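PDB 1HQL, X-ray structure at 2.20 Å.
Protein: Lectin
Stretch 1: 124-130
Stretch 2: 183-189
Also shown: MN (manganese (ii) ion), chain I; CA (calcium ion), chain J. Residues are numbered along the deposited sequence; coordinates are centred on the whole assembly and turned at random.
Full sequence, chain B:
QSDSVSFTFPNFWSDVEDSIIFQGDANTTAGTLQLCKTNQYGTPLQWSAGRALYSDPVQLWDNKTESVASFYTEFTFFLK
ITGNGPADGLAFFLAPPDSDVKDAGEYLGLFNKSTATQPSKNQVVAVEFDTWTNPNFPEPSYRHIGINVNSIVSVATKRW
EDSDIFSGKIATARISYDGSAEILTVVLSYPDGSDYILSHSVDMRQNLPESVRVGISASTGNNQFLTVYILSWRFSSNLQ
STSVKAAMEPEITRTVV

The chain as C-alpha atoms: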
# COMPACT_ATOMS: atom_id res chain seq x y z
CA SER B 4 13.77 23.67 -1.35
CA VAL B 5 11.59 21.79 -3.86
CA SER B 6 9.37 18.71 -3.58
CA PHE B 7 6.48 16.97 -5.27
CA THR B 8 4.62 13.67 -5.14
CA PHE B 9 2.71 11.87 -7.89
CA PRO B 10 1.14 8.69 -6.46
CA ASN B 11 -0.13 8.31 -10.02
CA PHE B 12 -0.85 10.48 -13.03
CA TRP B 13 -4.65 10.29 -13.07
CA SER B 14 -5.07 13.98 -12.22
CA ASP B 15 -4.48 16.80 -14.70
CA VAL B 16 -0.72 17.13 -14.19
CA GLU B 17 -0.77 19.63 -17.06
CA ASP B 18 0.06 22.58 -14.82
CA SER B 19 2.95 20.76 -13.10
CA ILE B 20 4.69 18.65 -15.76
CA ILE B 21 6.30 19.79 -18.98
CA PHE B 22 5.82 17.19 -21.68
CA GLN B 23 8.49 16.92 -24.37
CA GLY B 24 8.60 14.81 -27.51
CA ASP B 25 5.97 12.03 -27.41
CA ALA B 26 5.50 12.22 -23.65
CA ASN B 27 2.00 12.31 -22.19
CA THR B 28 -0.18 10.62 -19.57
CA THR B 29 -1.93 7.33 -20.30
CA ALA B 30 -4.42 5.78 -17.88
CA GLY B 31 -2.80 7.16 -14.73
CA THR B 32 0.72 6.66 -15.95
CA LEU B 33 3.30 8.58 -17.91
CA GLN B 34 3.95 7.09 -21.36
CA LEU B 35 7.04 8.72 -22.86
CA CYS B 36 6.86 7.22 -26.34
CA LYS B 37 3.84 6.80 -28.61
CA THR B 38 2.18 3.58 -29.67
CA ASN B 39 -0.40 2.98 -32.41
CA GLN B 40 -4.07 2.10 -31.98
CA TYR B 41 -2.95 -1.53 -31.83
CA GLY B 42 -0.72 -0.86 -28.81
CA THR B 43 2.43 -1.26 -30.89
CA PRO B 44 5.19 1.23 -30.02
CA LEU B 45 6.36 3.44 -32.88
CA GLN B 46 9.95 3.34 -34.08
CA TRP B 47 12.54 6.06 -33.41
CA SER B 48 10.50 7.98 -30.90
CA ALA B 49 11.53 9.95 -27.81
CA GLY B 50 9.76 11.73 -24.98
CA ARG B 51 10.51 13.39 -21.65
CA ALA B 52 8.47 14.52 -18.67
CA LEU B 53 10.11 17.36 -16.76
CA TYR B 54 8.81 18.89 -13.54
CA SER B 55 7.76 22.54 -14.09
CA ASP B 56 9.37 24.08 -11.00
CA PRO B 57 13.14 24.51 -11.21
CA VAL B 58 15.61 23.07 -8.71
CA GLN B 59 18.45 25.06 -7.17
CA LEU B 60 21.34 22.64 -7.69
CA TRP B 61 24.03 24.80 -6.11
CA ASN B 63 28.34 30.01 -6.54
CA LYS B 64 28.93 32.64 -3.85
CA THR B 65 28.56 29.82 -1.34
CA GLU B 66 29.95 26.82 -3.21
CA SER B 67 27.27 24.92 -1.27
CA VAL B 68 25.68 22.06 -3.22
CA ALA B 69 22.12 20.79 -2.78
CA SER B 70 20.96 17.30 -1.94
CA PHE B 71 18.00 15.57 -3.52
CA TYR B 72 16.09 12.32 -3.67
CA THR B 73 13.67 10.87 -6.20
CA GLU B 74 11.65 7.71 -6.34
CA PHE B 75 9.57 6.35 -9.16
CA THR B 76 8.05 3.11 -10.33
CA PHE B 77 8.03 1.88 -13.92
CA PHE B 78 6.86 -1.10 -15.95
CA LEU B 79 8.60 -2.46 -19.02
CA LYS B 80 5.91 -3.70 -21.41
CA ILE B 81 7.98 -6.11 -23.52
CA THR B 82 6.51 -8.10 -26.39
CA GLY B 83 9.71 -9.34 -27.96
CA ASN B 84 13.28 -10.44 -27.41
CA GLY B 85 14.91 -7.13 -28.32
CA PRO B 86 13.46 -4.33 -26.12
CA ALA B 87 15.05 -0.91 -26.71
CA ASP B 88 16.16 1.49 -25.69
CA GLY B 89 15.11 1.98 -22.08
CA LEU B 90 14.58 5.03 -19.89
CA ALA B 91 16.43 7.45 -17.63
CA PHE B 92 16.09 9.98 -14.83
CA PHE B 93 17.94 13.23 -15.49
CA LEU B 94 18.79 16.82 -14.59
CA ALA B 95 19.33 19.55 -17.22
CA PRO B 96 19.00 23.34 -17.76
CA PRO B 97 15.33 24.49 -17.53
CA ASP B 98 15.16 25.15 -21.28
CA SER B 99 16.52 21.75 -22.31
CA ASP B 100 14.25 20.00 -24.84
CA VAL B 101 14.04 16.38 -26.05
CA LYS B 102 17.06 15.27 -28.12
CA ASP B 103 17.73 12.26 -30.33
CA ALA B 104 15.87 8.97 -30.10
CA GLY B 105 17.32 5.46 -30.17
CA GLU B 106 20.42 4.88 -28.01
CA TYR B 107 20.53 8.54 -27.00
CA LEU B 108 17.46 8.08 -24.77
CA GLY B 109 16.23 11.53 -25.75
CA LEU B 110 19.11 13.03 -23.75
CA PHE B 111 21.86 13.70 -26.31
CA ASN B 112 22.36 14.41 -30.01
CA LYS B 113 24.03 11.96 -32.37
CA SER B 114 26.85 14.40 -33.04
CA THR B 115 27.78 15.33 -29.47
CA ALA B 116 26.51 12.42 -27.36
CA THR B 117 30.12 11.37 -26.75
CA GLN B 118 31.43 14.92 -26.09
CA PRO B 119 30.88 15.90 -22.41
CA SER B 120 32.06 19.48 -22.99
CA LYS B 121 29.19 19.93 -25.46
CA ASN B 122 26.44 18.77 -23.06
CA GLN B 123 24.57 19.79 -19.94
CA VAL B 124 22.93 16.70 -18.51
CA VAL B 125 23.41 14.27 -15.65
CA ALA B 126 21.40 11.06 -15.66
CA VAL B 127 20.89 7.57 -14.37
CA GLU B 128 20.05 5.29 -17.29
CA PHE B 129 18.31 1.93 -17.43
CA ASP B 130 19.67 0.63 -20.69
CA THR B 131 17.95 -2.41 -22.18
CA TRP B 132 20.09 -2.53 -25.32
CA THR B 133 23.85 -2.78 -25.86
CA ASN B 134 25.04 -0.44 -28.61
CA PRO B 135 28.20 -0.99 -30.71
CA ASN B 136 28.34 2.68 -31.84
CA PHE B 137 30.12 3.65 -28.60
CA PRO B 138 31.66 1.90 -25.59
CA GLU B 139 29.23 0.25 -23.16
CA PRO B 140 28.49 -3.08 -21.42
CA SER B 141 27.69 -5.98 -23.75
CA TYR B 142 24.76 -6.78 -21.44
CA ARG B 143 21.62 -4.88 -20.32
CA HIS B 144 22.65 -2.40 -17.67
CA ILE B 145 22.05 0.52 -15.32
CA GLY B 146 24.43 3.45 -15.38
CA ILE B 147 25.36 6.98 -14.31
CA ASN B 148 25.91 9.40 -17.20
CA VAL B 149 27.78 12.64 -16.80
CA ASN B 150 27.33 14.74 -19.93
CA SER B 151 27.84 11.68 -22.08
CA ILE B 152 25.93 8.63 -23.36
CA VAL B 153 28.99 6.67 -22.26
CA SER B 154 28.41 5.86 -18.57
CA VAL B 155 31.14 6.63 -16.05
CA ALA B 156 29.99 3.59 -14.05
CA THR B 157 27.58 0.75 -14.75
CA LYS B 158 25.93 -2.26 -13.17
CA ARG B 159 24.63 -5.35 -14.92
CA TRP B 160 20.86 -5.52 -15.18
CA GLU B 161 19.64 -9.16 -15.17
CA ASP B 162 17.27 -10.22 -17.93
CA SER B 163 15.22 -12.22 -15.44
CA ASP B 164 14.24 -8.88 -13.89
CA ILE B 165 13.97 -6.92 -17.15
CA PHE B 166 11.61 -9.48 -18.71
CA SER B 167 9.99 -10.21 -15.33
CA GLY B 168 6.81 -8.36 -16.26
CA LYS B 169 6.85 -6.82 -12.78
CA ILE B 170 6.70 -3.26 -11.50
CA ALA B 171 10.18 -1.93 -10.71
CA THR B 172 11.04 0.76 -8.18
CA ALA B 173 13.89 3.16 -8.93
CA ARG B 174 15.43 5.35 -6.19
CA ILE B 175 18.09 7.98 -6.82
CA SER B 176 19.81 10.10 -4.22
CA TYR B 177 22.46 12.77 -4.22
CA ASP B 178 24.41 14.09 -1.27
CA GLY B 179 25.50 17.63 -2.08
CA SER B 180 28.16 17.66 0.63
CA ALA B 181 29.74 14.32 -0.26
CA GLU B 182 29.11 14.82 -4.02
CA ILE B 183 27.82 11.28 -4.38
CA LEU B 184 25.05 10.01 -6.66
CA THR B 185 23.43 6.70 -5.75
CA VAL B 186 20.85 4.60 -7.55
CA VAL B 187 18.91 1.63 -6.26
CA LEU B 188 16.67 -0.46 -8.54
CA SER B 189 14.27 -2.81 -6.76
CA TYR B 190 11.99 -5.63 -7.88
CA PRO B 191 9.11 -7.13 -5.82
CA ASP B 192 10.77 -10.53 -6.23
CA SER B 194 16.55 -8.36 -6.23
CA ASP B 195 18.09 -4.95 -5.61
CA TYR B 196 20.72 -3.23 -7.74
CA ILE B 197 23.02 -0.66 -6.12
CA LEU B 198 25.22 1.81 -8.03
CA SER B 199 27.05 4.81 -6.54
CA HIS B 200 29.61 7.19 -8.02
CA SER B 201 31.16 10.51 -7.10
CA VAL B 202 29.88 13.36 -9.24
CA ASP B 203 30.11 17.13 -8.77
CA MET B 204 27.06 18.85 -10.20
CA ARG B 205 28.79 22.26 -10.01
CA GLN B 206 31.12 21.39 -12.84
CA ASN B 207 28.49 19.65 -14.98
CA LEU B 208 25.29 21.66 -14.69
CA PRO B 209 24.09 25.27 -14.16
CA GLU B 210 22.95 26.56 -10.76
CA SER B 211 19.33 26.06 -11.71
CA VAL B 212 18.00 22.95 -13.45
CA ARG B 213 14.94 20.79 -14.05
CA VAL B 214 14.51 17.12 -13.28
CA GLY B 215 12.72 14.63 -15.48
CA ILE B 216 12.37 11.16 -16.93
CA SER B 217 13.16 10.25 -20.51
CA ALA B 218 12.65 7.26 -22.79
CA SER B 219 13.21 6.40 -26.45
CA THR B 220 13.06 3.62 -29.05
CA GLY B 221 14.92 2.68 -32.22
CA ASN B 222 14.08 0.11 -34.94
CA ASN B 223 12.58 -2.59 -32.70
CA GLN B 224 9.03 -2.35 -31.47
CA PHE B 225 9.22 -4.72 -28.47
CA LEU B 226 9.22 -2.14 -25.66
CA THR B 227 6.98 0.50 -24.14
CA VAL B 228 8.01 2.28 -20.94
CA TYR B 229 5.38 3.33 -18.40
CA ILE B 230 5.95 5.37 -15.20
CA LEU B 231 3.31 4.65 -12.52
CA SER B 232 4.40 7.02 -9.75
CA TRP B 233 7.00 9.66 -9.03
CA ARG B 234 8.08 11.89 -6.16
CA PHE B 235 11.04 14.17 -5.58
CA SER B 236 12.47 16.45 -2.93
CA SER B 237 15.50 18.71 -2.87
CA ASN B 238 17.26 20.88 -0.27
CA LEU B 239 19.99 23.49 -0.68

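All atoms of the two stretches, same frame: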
# COMPACT_ATOMS: atom_id res chain seq x y z
N VAL B 124 23.90 17.64 -19.03
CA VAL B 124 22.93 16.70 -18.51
C VAL B 124 23.57 15.61 -17.67
O VAL B 124 24.61 15.05 -18.01
CB VAL B 124 22.10 16.08 -19.67
CG1 VAL B 124 23.01 15.39 -20.65
CG2 VAL B 124 21.08 15.11 -19.11
N VAL B 125 22.94 15.33 -16.54
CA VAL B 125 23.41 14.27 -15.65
C VAL B 125 22.23 13.32 -15.56
O VAL B 125 21.09 13.74 -15.37
CB VAL B 125 23.79 14.82 -14.24
CG1 VAL B 125 24.23 13.67 -13.35
CG2 VAL B 125 24.95 15.85 -14.36
N ALA B 126 22.49 12.03 -15.70
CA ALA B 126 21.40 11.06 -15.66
C ALA B 126 21.78 9.67 -15.18
O ALA B 126 22.94 9.29 -15.18
CB ALA B 126 20.77 10.96 -17.04
N VAL B 127 20.75 8.94 -14.78
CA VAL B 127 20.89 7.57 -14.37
C VAL B 127 20.08 6.87 -15.45
O VAL B 127 18.90 7.14 -15.61
CB VAL B 127 20.26 7.29 -12.99
CG1 VAL B 127 20.23 5.78 -12.73
CG2 VAL B 127 21.06 7.99 -11.89
N GLU B 128 20.73 6.00 -16.21
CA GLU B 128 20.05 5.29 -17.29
C GLU B 128 19.75 3.83 -16.96
O GLU B 128 20.42 3.21 -16.15
CB GLU B 128 20.87 5.34 -18.59
CG GLU B 128 22.29 4.79 -18.47
CD GLU B 128 22.91 4.44 -19.82
OE1 GLU B 128 23.00 5.33 -20.70
OE2 GLU B 128 23.32 3.26 -19.99
N PHE B 129 18.71 3.32 -17.59
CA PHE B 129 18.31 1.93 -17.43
C PHE B 129 18.26 1.50 -18.87
O PHE B 129 17.23 1.64 -19.54
CB PHE B 129 16.95 1.82 -16.78
CG PHE B 129 16.89 2.49 -15.45
CD1 PHE B 129 16.72 3.86 -15.36
CD2 PHE B 129 17.06 1.75 -14.28
CE1 PHE B 129 16.72 4.50 -14.13
CE2 PHE B 129 17.07 2.37 -13.05
CZ PHE B 129 16.90 3.75 -12.97
N ASP B 130 19.42 1.03 -19.32
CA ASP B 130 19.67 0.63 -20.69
C ASP B 130 19.37 -0.82 -21.01
O ASP B 130 20.09 -1.72 -20.58
CB ASP B 130 21.14 0.92 -20.99
CG ASP B 130 21.42 1.07 -22.46
OD1 ASP B 130 20.69 0.48 -23.26
OD2 ASP B 130 22.38 1.78 -22.80
N ILE B 183 28.03 12.66 -4.01
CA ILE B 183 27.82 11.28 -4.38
C ILE B 183 26.41 11.04 -4.89
O ILE B 183 25.43 11.47 -4.28
CB ILE B 183 28.11 10.35 -3.17
CG1 ILE B 183 29.59 10.43 -2.80
CG2 ILE B 183 27.73 8.91 -3.50
CD1 ILE B 183 29.95 9.71 -1.52
N LEU B 184 26.32 10.36 -6.03
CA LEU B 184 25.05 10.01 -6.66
C LEU B 184 24.88 8.51 -6.44
O LEU B 184 25.80 7.74 -6.67
CB LEU B 184 25.08 10.32 -8.16
CG LEU B 184 23.77 10.16 -8.94
CD1 LEU B 184 22.72 11.12 -8.42
CD2 LEU B 184 24.03 10.44 -10.42
N THR B 185 23.69 8.11 -5.99
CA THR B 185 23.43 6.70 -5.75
C THR B 185 22.12 6.30 -6.40
O THR B 185 21.16 7.09 -6.41
CB THR B 185 23.34 6.39 -4.21
OG1 THR B 185 24.64 6.52 -3.63
CG2 THR B 185 22.82 4.95 -3.97
N VAL B 186 22.08 5.09 -6.96
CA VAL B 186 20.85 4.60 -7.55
C VAL B 186 20.57 3.21 -7.03
O VAL B 186 21.47 2.38 -6.90
CB VAL B 186 20.87 4.55 -9.12
CG1 VAL B 186 22.08 3.78 -9.63
CG2 VAL B 186 19.58 3.87 -9.61
N VAL B 187 19.31 2.95 -6.72
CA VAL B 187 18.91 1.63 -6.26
C VAL B 187 17.69 1.21 -7.08
O VAL B 187 16.70 1.94 -7.12
CB VAL B 187 18.55 1.61 -4.75
CG1 VAL B 187 18.15 0.21 -4.34
CG2 VAL B 187 19.73 2.08 -3.91
N LEU B 188 17.77 0.06 -7.73
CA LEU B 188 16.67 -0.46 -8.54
C LEU B 188 16.13 -1.68 -7.80
O LEU B 188 16.87 -2.62 -7.55
CB LEU B 188 17.15 -0.89 -9.93
CG LEU B 188 16.26 -0.65 -11.16
CD1 LEU B 188 16.61 -1.66 -12.27
CD2 LEU B 188 14.81 -0.78 -10.78
N SER B 189 14.84 -1.68 -7.50
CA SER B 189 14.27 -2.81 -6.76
C SER B 189 13.10 -3.51 -7.43
O SER B 189 12.23 -2.88 -8.02
CB SER B 189 13.86 -2.33 -5.37
OG SER B 189 14.99 -1.85 -4.65
MN MN I . 24.24 2.40 -21.75
CA CA J . 22.15 1.30 -25.12
O HOH W 1 24.27 4.36 -22.55
O HOH W 2 26.09 3.03 -21.01
O HOH W 3 19.80 1.73 -25.68
O HOH W 4 22.68 3.67 -24.97

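Residues 125-130 and 183-189 each form a β-strand, and the two strands run in nearly the same direction, their N-to-C vectors diverging by 22°. Their axes come no closer than 9.1 Å. That spacing is too wide for main-chain pairing, and no hydrogen bond links the two stretches; the strands are joined through side chains alone. The register is set by Val127 and Val186, whose CA atoms lie 7.4 Å apart. Two residues further along, the CA atoms of Phe129 and Leu188 are 9.4 Å apart.

The alternation of an extended chain decides which residues take part. In the first strand the CA-to-CB bonds of Val125, Val127 and Phe129 point toward the partner, and in the second those of Leu184, Val186 and Leu188 do the same. All six side chains are apolar and buried, and 256 Å² is buried between the stretches, both sides summed. Ala126, Thr185 and Val187 point away and make no contact.

The interactions form a staggered series along the strands. Leu184 meets two valines through one methyl group: its CD2 lies 4.1 Å from CG2 of Val127 and, more loosely, 4.4 Å from CG1 of Val125. Val127, with chi1 in the t well, reaches the next inward-pointing residue of the second strand through CG1, which lies 3.7 Å from CG2 of Val186. Val127 therefore sits between Leu184 and Val186, its closest contact being with Val186. The same CG2 of Val186 is 4.3 Å from CZ of Phe129, approaching the ring obliquely. Phe129, in the m rotamer, meets Leu188 at its ring edge, where CE2 lies 3.7 Å from Leu188 CG, near the ring plane. Leu188 has an off-well chi1 of -143°. These are van der Waals contacts between hydrocarbon groups, in keeping with a buried apolar interface.

Acidic residues of the first strand serve a different purpose. Glu128 and Asp130, both out of reach of the second strand, bind metal. Glu128 OE2 and Asp130 OD2 each lie 2.2 Å from the MN ion, while Glu128 OE1 accepts a hydrogen bond from water 1 (OE1 to O, 2.4 Å), itself a manganese ligand. Asp130 also chelates calcium, with OD1 at 2.5 Å and OD2 at 2.4 Å from the CA ion, so that its OD2 bridges the two metals. One strand therefore combines hydrophobic packing through Val125, Val127 and Phe129 with metal coordination through Glu128 and Asp130.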